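PDB 4V33: polysaccharide deacetylase-like protein from Bacillus anthracis, which is a putative zinc-dependent polysaccharide deacetylase, required for osmotic stability and cell shape maintenance, and probably removes acetyl groups from a cell-wall polysaccharide. Local coordinates for residues Leu147-Tyr155 with Leu163-Met174; Met174-Tyr182 with Val352-Lys360. All blocks are in the same frame, centred on the assembly; numbering follows the deposited sequence.

Interaction 1: residues Leu147-Tyr155 with Leu163-Met174; sequences LMYHAIDDY and LFVSPANFEAQM. With ACT (acetate ion), chain C.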
loop_
_atom_site.group_PDB
_atom_site.type_symbol
_atom_site.label_atom_id
_atom_site.label_comp_id
_atom_site.label_asym_id
_atom_site.label_seq_id
_atom_site.Cartn_x
_atom_site.Cartn_y
_atom_site.Cartn_z
ATOM N N LEU A 147 -8.825 0.018 2.584
ATOM C CA LEU A 147 -10.193 -0.348 2.968
ATOM C C LEU A 147 -10.336 -0.491 4.472
ATOM O O LEU A 147 -9.442 -1.011 5.144
ATOM C CB LEU A 147 -10.571 -1.676 2.325
ATOM C CG LEU A 147 -10.653 -1.680 0.795
ATOM C CD1 LEU A 147 -10.677 -3.111 0.252
ATOM C CD2 LEU A 147 -11.921 -0.946 0.370
ATOM N N MET A 148 -11.477 -0.044 4.995
ATOM C CA MET A 148 -11.775 -0.175 6.413
ATOM C C MET A 148 -13.028 -1.024 6.639
ATOM O O MET A 148 -14.142 -0.617 6.273
ATOM C CB MET A 148 -11.976 1.194 7.047
ATOM C CG MET A 148 -12.380 1.113 8.524
ATOM S SD MET A 148 -12.580 2.717 9.295
ATOM C CE MET A 148 -13.801 3.442 8.205
ATOM N N TYR A 149 -12.818 -2.204 7.218
ATOM C CA TYR A 149 -13.895 -3.070 7.686
ATOM C C TYR A 149 -13.946 -3.086 9.203
ATOM O O TYR A 149 -12.975 -2.714 9.871
ATOM C CB TYR A 149 -13.658 -4.498 7.212
ATOM C CG TYR A 149 -13.805 -4.710 5.727
ATOM C CD1 TYR A 149 -15.057 -4.986 5.172
ATOM C CD2 TYR A 149 -12.711 -4.663 4.879
ATOM C CE1 TYR A 149 -15.213 -5.199 3.828
ATOM C CE2 TYR A 149 -12.855 -4.871 3.516
ATOM C CZ TYR A 149 -14.102 -5.148 2.996
ATOM O OH TYR A 149 -14.230 -5.356 1.646
ATOM N N HIS A 150 -15.087 -3.501 9.749
ATOM C CA HIS A 150 -15.228 -3.738 11.176
ATOM C C HIS A 150 -15.658 -5.179 11.433
ATOM O O HIS A 150 -14.812 -6.070 11.486
ATOM C CB HIS A 150 -16.194 -2.733 11.797
ATOM C CG HIS A 150 -15.593 -1.377 11.975
ATOM N ND1 HIS A 150 -15.422 -0.493 10.930
ATOM C CD2 HIS A 150 -15.077 -0.771 13.071
ATOM C CE1 HIS A 150 -14.852 0.613 11.384
ATOM N NE2 HIS A 150 -14.621 0.464 12.674
ATOM N N ALA A 151 -16.959 -5.415 11.580
ATOM C CA ALA A 151 -17.463 -6.765 11.811
ATOM C C ALA A 151 -17.676 -7.482 10.481
ATOM O O ALA A 151 -18.166 -6.888 9.520
ATOM C CB ALA A 151 -18.765 -6.713 12.588
ATOM N N ILE A 152 -17.265 -8.747 10.420
ATOM C CA ILE A 152 -17.600 -9.620 9.294
ATOM C C ILE A 152 -18.497 -10.713 9.848
ATOM O O ILE A 152 -18.034 -11.724 10.373
ATOM C CB ILE A 152 -16.356 -10.223 8.629
ATOM C CG1 ILE A 152 -15.373 -9.115 8.223
ATOM C CG2 ILE A 152 -16.764 -11.053 7.411
ATOM C CD1 ILE A 152 -15.919 -8.143 7.176
ATOM N N ASP A 153 -19.803 -10.491 9.777
ATOM C CA ASP A 153 -20.748 -11.423 10.377
ATOM C C ASP A 153 -22.113 -11.133 9.798
ATOM O O ASP A 153 -22.330 -10.040 9.264
ATOM C CB ASP A 153 -20.791 -11.249 11.904
ATOM C CG ASP A 153 -21.227 -12.507 12.627
ATOM O OD1 ASP A 153 -21.721 -13.443 11.966
ATOM O OD2 ASP A 153 -21.077 -12.558 13.868
ATOM N N ASP A 154 -23.014 -12.112 9.895
ATOM C CA ASP A 154 -24.412 -11.929 9.513
ATOM C C ASP A 154 -25.087 -11.173 10.637
ATOM O O ASP A 154 -25.111 -11.636 11.778
ATOM C CB ASP A 154 -25.124 -13.275 9.285
ATOM C CG ASP A 154 -24.446 -14.125 8.218
ATOM O OD1 ASP A 154 -24.271 -13.638 7.082
ATOM O OD2 ASP A 154 -24.077 -15.279 8.519
ATOM N N TYR A 155 -25.621 -10.000 10.329
ATOM C CA TYR A 155 -26.214 -9.151 11.357
ATOM C C TYR A 155 -27.551 -9.713 11.835
ATOM O O TYR A 155 -28.408 -10.063 11.025
ATOM C CB TYR A 155 -26.369 -7.729 10.824
ATOM C CG TYR A 155 -26.919 -6.742 11.826
ATOM C CD1 TYR A 155 -26.131 -6.270 12.863
ATOM C CD2 TYR A 155 -28.218 -6.268 11.718
ATOM C CE1 TYR A 155 -26.620 -5.361 13.771
ATOM C CE2 TYR A 155 -28.721 -5.355 12.626
ATOM C CZ TYR A 155 -27.915 -4.909 13.651
ATOM O OH TYR A 155 -28.403 -4.001 14.560
ATOM N N LEU A 163 -21.783 -1.318 10.636
ATOM C CA LEU A 163 -20.439 -1.851 10.817
ATOM C C LEU A 163 -20.341 -3.352 10.558
ATOM O O LEU A 163 -19.276 -3.941 10.751
ATOM C CB LEU A 163 -19.937 -1.539 12.226
ATOM C CG LEU A 163 -19.822 -0.049 12.544
ATOM C CD1 LEU A 163 -19.312 0.142 13.971
ATOM C CD2 LEU A 163 -18.914 0.645 11.559
ATOM N N PHE A 164 -21.442 -3.971 10.128
ATOM C CA PHE A 164 -21.440 -5.391 9.771
ATOM C C PHE A 164 -21.455 -5.611 8.269
ATOM O O PHE A 164 -22.379 -5.173 7.592
ATOM C CB PHE A 164 -22.667 -6.096 10.343
ATOM C CG PHE A 164 -22.603 -6.324 11.826
ATOM C CD1 PHE A 164 -22.790 -5.277 12.701
ATOM C CD2 PHE A 164 -22.360 -7.591 12.334
ATOM C CE1 PHE A 164 -22.732 -5.484 14.080
ATOM C CE2 PHE A 164 -22.303 -7.805 13.709
ATOM C CZ PHE A 164 -22.488 -6.750 14.573
ATOM N N VAL A 165 -20.452 -6.310 7.757
ATOM C CA VAL A 165 -20.478 -6.806 6.377
ATOM C C VAL A 165 -20.609 -8.326 6.450
ATOM O O VAL A 165 -19.867 -8.982 7.169
ATOM C CB VAL A 165 -19.209 -6.376 5.608
ATOM C CG1 VAL A 165 -19.081 -7.110 4.265
ATOM C CG2 VAL A 165 -19.209 -4.866 5.401
ATOM N N SER A 166 -21.587 -8.899 5.756
ATOM C CA SER A 166 -21.792 -10.344 5.856
ATOM C C SER A 166 -20.610 -11.098 5.270
ATOM O O SER A 166 -19.947 -10.593 4.375
ATOM C CB SER A 166 -23.068 -10.759 5.132
ATOM O OG SER A 166 -22.953 -10.525 3.733
ATOM N N PRO A 167 -20.344 -12.312 5.771
ATOM C CA PRO A 167 -19.266 -13.108 5.175
ATOM C C PRO A 167 -19.464 -13.317 3.667
ATOM O O PRO A 167 -18.477 -13.298 2.931
ATOM C CB PRO A 167 -19.349 -14.427 5.944
ATOM C CG PRO A 167 -19.835 -13.999 7.312
ATOM C CD PRO A 167 -20.832 -12.896 7.036
ATOM N N ALA A 168 -20.704 -13.495 3.222
ATOM C CA ALA A 168 -20.968 -13.638 1.788
ATOM C C ALA A 168 -20.581 -12.390 0.995
ATOM O O ALA A 168 -19.922 -12.485 -0.040
ATOM C CB ALA A 168 -22.431 -13.995 1.542
ATOM N N ASN A 169 -20.982 -11.216 1.471
ATOM C CA ASN A 169 -20.606 -9.987 0.775
ATOM C C ASN A 169 -19.112 -9.692 0.866
ATOM O O ASN A 169 -18.513 -9.200 -0.102
ATOM C CB ASN A 169 -21.447 -8.802 1.253
ATOM C CG ASN A 169 -22.871 -8.876 0.745
ATOM O OD1 ASN A 169 -23.159 -9.604 -0.209
ATOM N ND2 ASN A 169 -23.766 -8.124 1.369
ATOM N N PHE A 170 -18.504 -9.998 2.012
ATOM C CA PHE A 170 -17.060 -9.850 2.139
ATOM C C PHE A 170 -16.347 -10.727 1.112
ATOM O O PHE A 170 -15.421 -10.278 0.439
ATOM C CB PHE A 170 -16.578 -10.199 3.553
ATOM C CG PHE A 170 -15.087 -10.135 3.699
ATOM C CD1 PHE A 170 -14.428 -8.908 3.663
ATOM C CD2 PHE A 170 -14.333 -11.298 3.815
ATOM C CE1 PHE A 170 -13.046 -8.834 3.761
ATOM C CE2 PHE A 170 -12.937 -11.235 3.924
ATOM C CZ PHE A 170 -12.295 -10.002 3.899
ATOM N N GLU A 171 -16.794 -11.972 0.977
ATOM C CA GLU A 171 -16.194 -12.866 -0.004
ATOM C C GLU A 171 -16.339 -12.311 -1.416
ATOM O O GLU A 171 -15.410 -12.400 -2.212
ATOM C CB GLU A 171 -16.787 -14.276 0.097
ATOM C CG GLU A 171 -16.150 -15.251 -0.887
ATOM C CD GLU A 171 -16.526 -16.693 -0.632
ATOM O OE1 GLU A 171 -16.929 -17.028 0.502
ATOM O OE2 GLU A 171 -16.413 -17.500 -1.581
ATOM N N ALA A 172 -17.502 -11.739 -1.726
ATOM C CA ALA A 172 -17.743 -11.213 -3.067
ATOM C C ALA A 172 -16.813 -10.036 -3.350
ATOM O O ALA A 172 -16.327 -9.879 -4.473
ATOM C CB ALA A 172 -19.203 -10.802 -3.231
ATOM N N GLN A 173 -16.565 -9.222 -2.328
ATOM C CA GLN A 173 -15.661 -8.079 -2.449
ATOM C C GLN A 173 -14.217 -8.533 -2.645
ATOM O O GLN A 173 -13.505 -8.024 -3.524
ATOM C CB GLN A 173 -15.810 -7.169 -1.229
ATOM C CG GLN A 173 -17.165 -6.458 -1.215
ATOM C CD GLN A 173 -17.575 -5.972 0.169
ATOM O OE1 GLN A 173 -16.749 -5.838 1.073
ATOM N NE2 GLN A 173 -18.861 -5.703 0.334
ATOM N N MET A 174 -13.789 -9.506 -1.850
ATOM C CA MET A 174 -12.443 -10.048 -2.007
ATOM C C MET A 174 -12.282 -10.761 -3.349
ATOM O O MET A 174 -11.220 -10.696 -3.974
ATOM C CB MET A 174 -12.092 -10.971 -0.847
ATOM C CG MET A 174 -12.053 -10.274 0.503
ATOM S SD MET A 174 -10.810 -8.951 0.655
ATOM C CE MET A 174 -11.821 -7.490 0.420
HETATM C C ACT C . -12.572 3.076 14.456
HETATM O O ACT C . -12.598 1.848 14.178
HETATM O OXT ACT C . -13.153 3.464 15.504
HETATM C CH3 ACT C . -11.871 4.052 13.568
HETATM O O HOH W 1 -23.080 -14.423 4.840
#
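Y149, at the end of strand 146-149, packs against F170, Q173 and M174 of helix 167-179. The strand belongs to the parallel sheet of the polysaccharide deacetylase (NodB-type) domain, a deformed beta/alpha barrel. CG stands anti to the carbonyl carbon (chi1 -69°), which turns a face of the ring to the edge of F170. From CB outward, Y149 CD1 lies 4.2 Å from V165 CG2, which is near the ring plane. CE1, CZ and CE2 pass the edge of F170, which points at the tyrosine face in a T-shaped pair with planes at 86°. At the tip, Y149 OH donates to Q173 OE1 over 2.6 Å. The ring and the amide are nearly coplanar, so OE1 sits at the ring edge. CE of M174 also touches OH. Y149 is buried, and the bond to Q173 gives its hydroxyl a polar partner.

Beyond H150 the chain pairs in parallel with 164-165 as a short two-strand sheet. L163 O accepts from A151 N, and A151 O accepts from V165 N at 177°, almost straight. A weaker bond runs from D153 N to V165 O. On one side of this sheet I152 packs against V165, P167 and F170. On the other, F164 is held between two groups: A151 CB lies over one ring face, 3.8 Å from the centroid, and Y155 turns its edge to the opposite face.

S166 N-caps the helix, its OG accepting from N169 N. A water joins D154 OD1 to A168 N in the first turn.

H150 lies close to the zinc site of D206, H264 and H268. L163 CD2 lies over the imidazole face of H150, and H150 NE2 donates to an acetate oxygen at 2.9 Å.

Interaction 2: residues Met174-Tyr182 with Val352-Lys360; sequences MKYLKDNGY and VEQFASSIK. With ACT (acetate ion), chain E.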
loop_
_atom_site.group_PDB
_atom_site.type_symbol
_atom_site.label_atom_id
_atom_site.label_comp_id
_atom_site.label_asym_id
_atom_site.label_seq_id
_atom_site.Cartn_x
_atom_site.Cartn_y
_atom_site.Cartn_z
ATOM N N MET A 174 -13.789 -9.506 -1.850
ATOM C CA MET A 174 -12.443 -10.048 -2.007
ATOM C C MET A 174 -12.282 -10.761 -3.349
ATOM O O MET A 174 -11.220 -10.696 -3.974
ATOM C CB MET A 174 -12.092 -10.971 -0.847
ATOM C CG MET A 174 -12.053 -10.274 0.503
ATOM S SD MET A 174 -10.810 -8.951 0.655
ATOM C CE MET A 174 -11.821 -7.490 0.420
ATOM N N LYS A 175 -13.340 -11.426 -3.804
ATOM C CA LYS A 175 -13.293 -12.094 -5.100
ATOM C C LYS A 175 -13.131 -11.063 -6.211
ATOM O O LYS A 175 -12.459 -11.323 -7.218
ATOM C CB LYS A 175 -14.556 -12.935 -5.331
ATOM C CG LYS A 175 -14.542 -13.724 -6.631
ATOM C CD LYS A 175 -15.775 -14.600 -6.750
ATOM C CE LYS A 175 -15.703 -15.530 -7.961
ATOM N NZ LYS A 175 -15.795 -14.801 -9.256
ATOM N N TYR A 176 -13.742 -9.894 -6.032
ATOM C CA TYR A 176 -13.548 -8.812 -6.993
ATOM C C TYR A 176 -12.066 -8.427 -7.074
ATOM O O TYR A 176 -11.525 -8.246 -8.166
ATOM C CB TYR A 176 -14.427 -7.593 -6.670
ATOM C CG TYR A 176 -14.255 -6.477 -7.681
ATOM C CD1 TYR A 176 -13.268 -5.517 -7.511
ATOM C CD2 TYR A 176 -15.053 -6.404 -8.814
ATOM C CE1 TYR A 176 -13.079 -4.509 -8.443
ATOM C CE2 TYR A 176 -14.872 -5.393 -9.751
ATOM C CZ TYR A 176 -13.885 -4.449 -9.551
ATOM O OH TYR A 176 -13.692 -3.442 -10.477
ATOM N N LEU A 177 -11.411 -8.314 -5.923
ATOM C CA LEU A 177 -9.984 -8.003 -5.911
ATOM C C LEU A 177 -9.187 -9.092 -6.636
ATOM O O LEU A 177 -8.274 -8.804 -7.431
ATOM C CB LEU A 177 -9.489 -7.838 -4.473
ATOM C CG LEU A 177 -10.159 -6.721 -3.676
ATOM C CD1 LEU A 177 -9.511 -6.600 -2.300
ATOM C CD2 LEU A 177 -10.051 -5.407 -4.432
ATOM N N LYS A 178 -9.532 -10.345 -6.356
ATOM C CA LYS A 178 -8.856 -11.496 -6.955
ATOM C C LYS A 178 -9.016 -11.512 -8.463
ATOM O O LYS A 178 -8.051 -11.754 -9.193
ATOM C CB LYS A 178 -9.404 -12.801 -6.369
ATOM C CG LYS A 178 -8.785 -14.076 -6.937
ATOM C CD LYS A 178 -9.317 -15.306 -6.210
ATOM C CE LYS A 178 -8.705 -16.586 -6.779
ATOM N NZ LYS A 178 -9.150 -17.800 -6.031
ATOM N N ASP A 179 -10.234 -11.249 -8.930
ATOM C CA ASP A 179 -10.540 -11.308 -10.352
ATOM C C ASP A 179 -10.031 -10.117 -11.162
ATOM O O ASP A 179 -9.994 -10.178 -12.397
ATOM C CB ASP A 179 -12.052 -11.439 -10.560
ATOM C CG ASP A 179 -12.586 -12.771 -10.098
ATOM O OD1 ASP A 179 -11.768 -13.684 -9.858
ATOM O OD2 ASP A 179 -13.823 -12.900 -9.987
ATOM N N ASN A 180 -9.636 -9.046 -10.486
ATOM C CA ASN A 180 -9.278 -7.815 -11.188
ATOM C C ASN A 180 -7.833 -7.389 -10.997
ATOM O O ASN A 180 -7.479 -6.249 -11.276
ATOM C CB ASN A 180 -10.238 -6.681 -10.833
ATOM C CG ASN A 180 -11.577 -6.851 -11.509
ATOM O OD1 ASN A 180 -11.747 -6.479 -12.674
ATOM N ND2 ASN A 180 -12.525 -7.456 -10.802
ATOM N N GLY A 181 -7.014 -8.316 -10.521
ATOM C CA GLY A 181 -5.575 -8.128 -10.515
ATOM C C GLY A 181 -5.037 -7.182 -9.464
ATOM O O GLY A 181 -3.953 -6.633 -9.629
ATOM N N TYR A 182 -5.781 -6.980 -8.384
ATOM C CA TYR A 182 -5.285 -6.174 -7.276
ATOM C C TYR A 182 -4.189 -6.916 -6.521
ATOM O O TYR A 182 -4.206 -8.143 -6.434
ATOM C CB TYR A 182 -6.439 -5.808 -6.325
ATOM C CG TYR A 182 -7.336 -4.733 -6.886
ATOM C CD1 TYR A 182 -8.327 -5.045 -7.815
ATOM C CD2 TYR A 182 -7.175 -3.404 -6.515
ATOM C CE1 TYR A 182 -9.133 -4.053 -8.348
ATOM C CE2 TYR A 182 -7.975 -2.411 -7.046
ATOM C CZ TYR A 182 -8.956 -2.744 -7.957
ATOM O OH TYR A 182 -9.759 -1.760 -8.493
ATOM N N VAL A 352 -21.049 -4.853 -4.580
ATOM C CA VAL A 352 -19.757 -5.036 -5.236
ATOM C C VAL A 352 -19.471 -3.887 -6.203
ATOM O O VAL A 352 -18.326 -3.449 -6.339
ATOM C CB VAL A 352 -19.655 -6.402 -5.933
ATOM C CG1 VAL A 352 -18.315 -6.539 -6.658
ATOM C CG2 VAL A 352 -19.782 -7.500 -4.908
ATOM N N GLU A 353 -20.517 -3.383 -6.851
ATOM C CA GLU A 353 -20.382 -2.249 -7.754
ATOM C C GLU A 353 -19.917 -0.992 -7.002
ATOM O O GLU A 353 -19.040 -0.266 -7.465
ATOM C CB GLU A 353 -21.708 -1.984 -8.470
ATOM C CG GLU A 353 -22.139 -3.095 -9.445
ATOM C CD GLU A 353 -22.670 -4.369 -8.775
ATOM O OE1 GLU A 353 -23.177 -4.339 -7.625
ATOM O OE2 GLU A 353 -22.603 -5.430 -9.445
ATOM N N GLN A 354 -20.513 -0.735 -5.843
ATOM C CA GLN A 354 -20.106 0.412 -5.036
ATOM C C GLN A 354 -18.681 0.240 -4.517
ATOM O O GLN A 354 -17.890 1.192 -4.489
ATOM C CB GLN A 354 -21.084 0.614 -3.878
ATOM C CG GLN A 354 -22.411 1.187 -4.319
ATOM C CD GLN A 354 -23.440 1.198 -3.210
ATOM O OE1 GLN A 354 -23.513 0.268 -2.400
ATOM N NE2 GLN A 354 -24.259 2.249 -3.171
ATOM N N PHE A 355 -18.367 -0.982 -4.102
ATOM C CA PHE A 355 -17.021 -1.350 -3.664
ATOM C C PHE A 355 -16.016 -1.040 -4.775
ATOM O O PHE A 355 -15.018 -0.326 -4.560
ATOM C CB PHE A 355 -17.022 -2.855 -3.327
ATOM C CG PHE A 355 -15.669 -3.422 -2.956
ATOM C CD1 PHE A 355 -15.174 -3.285 -1.662
ATOM C CD2 PHE A 355 -14.923 -4.136 -3.886
ATOM C CE1 PHE A 355 -13.938 -3.838 -1.319
ATOM C CE2 PHE A 355 -13.695 -4.686 -3.542
ATOM C CZ PHE A 355 -13.207 -4.529 -2.260
ATOM N N ALA A 356 -16.287 -1.557 -5.967
ATOM C CA ALA A 356 -15.424 -1.341 -7.120
ATOM C C ALA A 356 -15.228 0.144 -7.433
ATOM O O ALA A 356 -14.115 0.588 -7.674
ATOM C CB ALA A 356 -15.991 -2.064 -8.336
ATOM N N SER A 357 -16.309 0.918 -7.429
ATOM C CA SER A 357 -16.204 2.344 -7.730
ATOM C C SER A 357 -15.326 3.090 -6.732
ATOM O O SER A 357 -14.655 4.062 -7.094
ATOM C CB SER A 357 -17.588 2.985 -7.760
ATOM O OG SER A 357 -18.299 2.531 -8.886
ATOM N N SER A 358 -15.335 2.629 -5.485
ATOM C CA SER A 358 -14.647 3.317 -4.390
ATOM C C SER A 358 -13.148 3.038 -4.379
ATOM O O SER A 358 -12.393 3.761 -3.719
ATOM C CB SER A 358 -15.257 2.927 -3.039
ATOM O OG SER A 358 -14.830 1.635 -2.625
ATOM N N ILE A 359 -12.714 2.005 -5.098
ATOM C CA ILE A 359 -11.287 1.653 -5.112
ATOM C C ILE A 359 -10.583 1.807 -6.460
ATOM O O ILE A 359 -9.356 1.904 -6.503
ATOM C CB ILE A 359 -11.051 0.205 -4.636
ATOM C CG1 ILE A 359 -11.676 -0.792 -5.624
ATOM C CG2 ILE A 359 -11.582 0.016 -3.221
ATOM C CD1 ILE A 359 -11.433 -2.252 -5.270
ATOM N N LYS A 360 -11.334 1.812 -7.557
ATOM C CA LYS A 360 -10.721 1.720 -8.880
ATOM C C LYS A 360 -10.107 3.041 -9.334
ATOM O O LYS A 360 -10.414 4.114 -8.813
ATOM C CB LYS A 360 -11.719 1.196 -9.919
ATOM C CG LYS A 360 -12.810 2.173 -10.292
ATOM C CD LYS A 360 -13.756 1.548 -11.308
ATOM C CE LYS A 360 -14.784 2.551 -11.808
ATOM N NZ LYS A 360 -15.791 1.898 -12.692
ATOM O OXT LYS A 360 -9.269 3.055 -10.237
HETATM C C ACT E . -10.560 -2.375 -11.616
HETATM O O ACT E . -11.134 -2.457 -10.510
HETATM O OXT ACT E . -9.363 -2.021 -11.577
HETATM C CH3 ACT E . -11.265 -2.679 -12.905
HETATM O O HOH W 2 -7.875 0.057 -10.268
#
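Y176 presses the hydroxyl end of its ring against A356, with Y176 CZ 3.4 Å from A356 CB. It is a knob in a hole formed by V352, F355, A356 and I359. Its CG is anti to the backbone N (chi1 -179°), which carries the ring across to helix 352-359. CD2 meets CG1 of V352, while CD1 approaches CE2 of F355. N180 ND2 sits over the centre of the tyrosine face and donates to the backbone O of Y176. That bond ties the residue after the helix back to its last turns.

L177 CD2 touches I359 CD1 at 3.5 Å and the edge of the F355 ring. The same CD2 lies over a face of Y182.

The two helices are those of 167-179 and the C-terminal 352-359, packed obliquely against each other on the outside of the barrel-like parallel sheet. Their short segments cross at -54° with axes 10.5 Å apart. I200 of strand 199-206 touches L177, Y182 and I359.

Y182 brings its OH within 3.6 Å of I359 CG1. An acetate oxygen accepts from both phenols, from OH of Y176 at 2.7 Å and from OH of Y182 at 2.5 Å. K198 also binds this acetate. A water bridges the other acetate oxygen and Y182 OH, and its contact with the C-terminal OXT of K360 is weak and longer.

Overall arrangement
Interactions 1 and 2 follow one another along helix 167-179 and share M174. Their centres are about 14 Å apart. F355 joins them: F355 CE1 lies 3.3 Å from Y149 OH and 3.7 Å from L147 CD1. L147 CD2 also touches I359 CG2 at 3.7 Å. Strand 146-149 thus meets helix 352-359 through L147 and Y149, and helix 167-179 through Y149. Interaction 1 lies toward the zinc site, the probable active site, where the side chain of H150 comes to about 4 Å from the zinc ion. Interaction 2 joins the C-terminal helix to the far end of helix 167-179. Each contact binds its own acetate, probably from the crystallisation liquor; that of interaction 1 also takes a bond from F303 N.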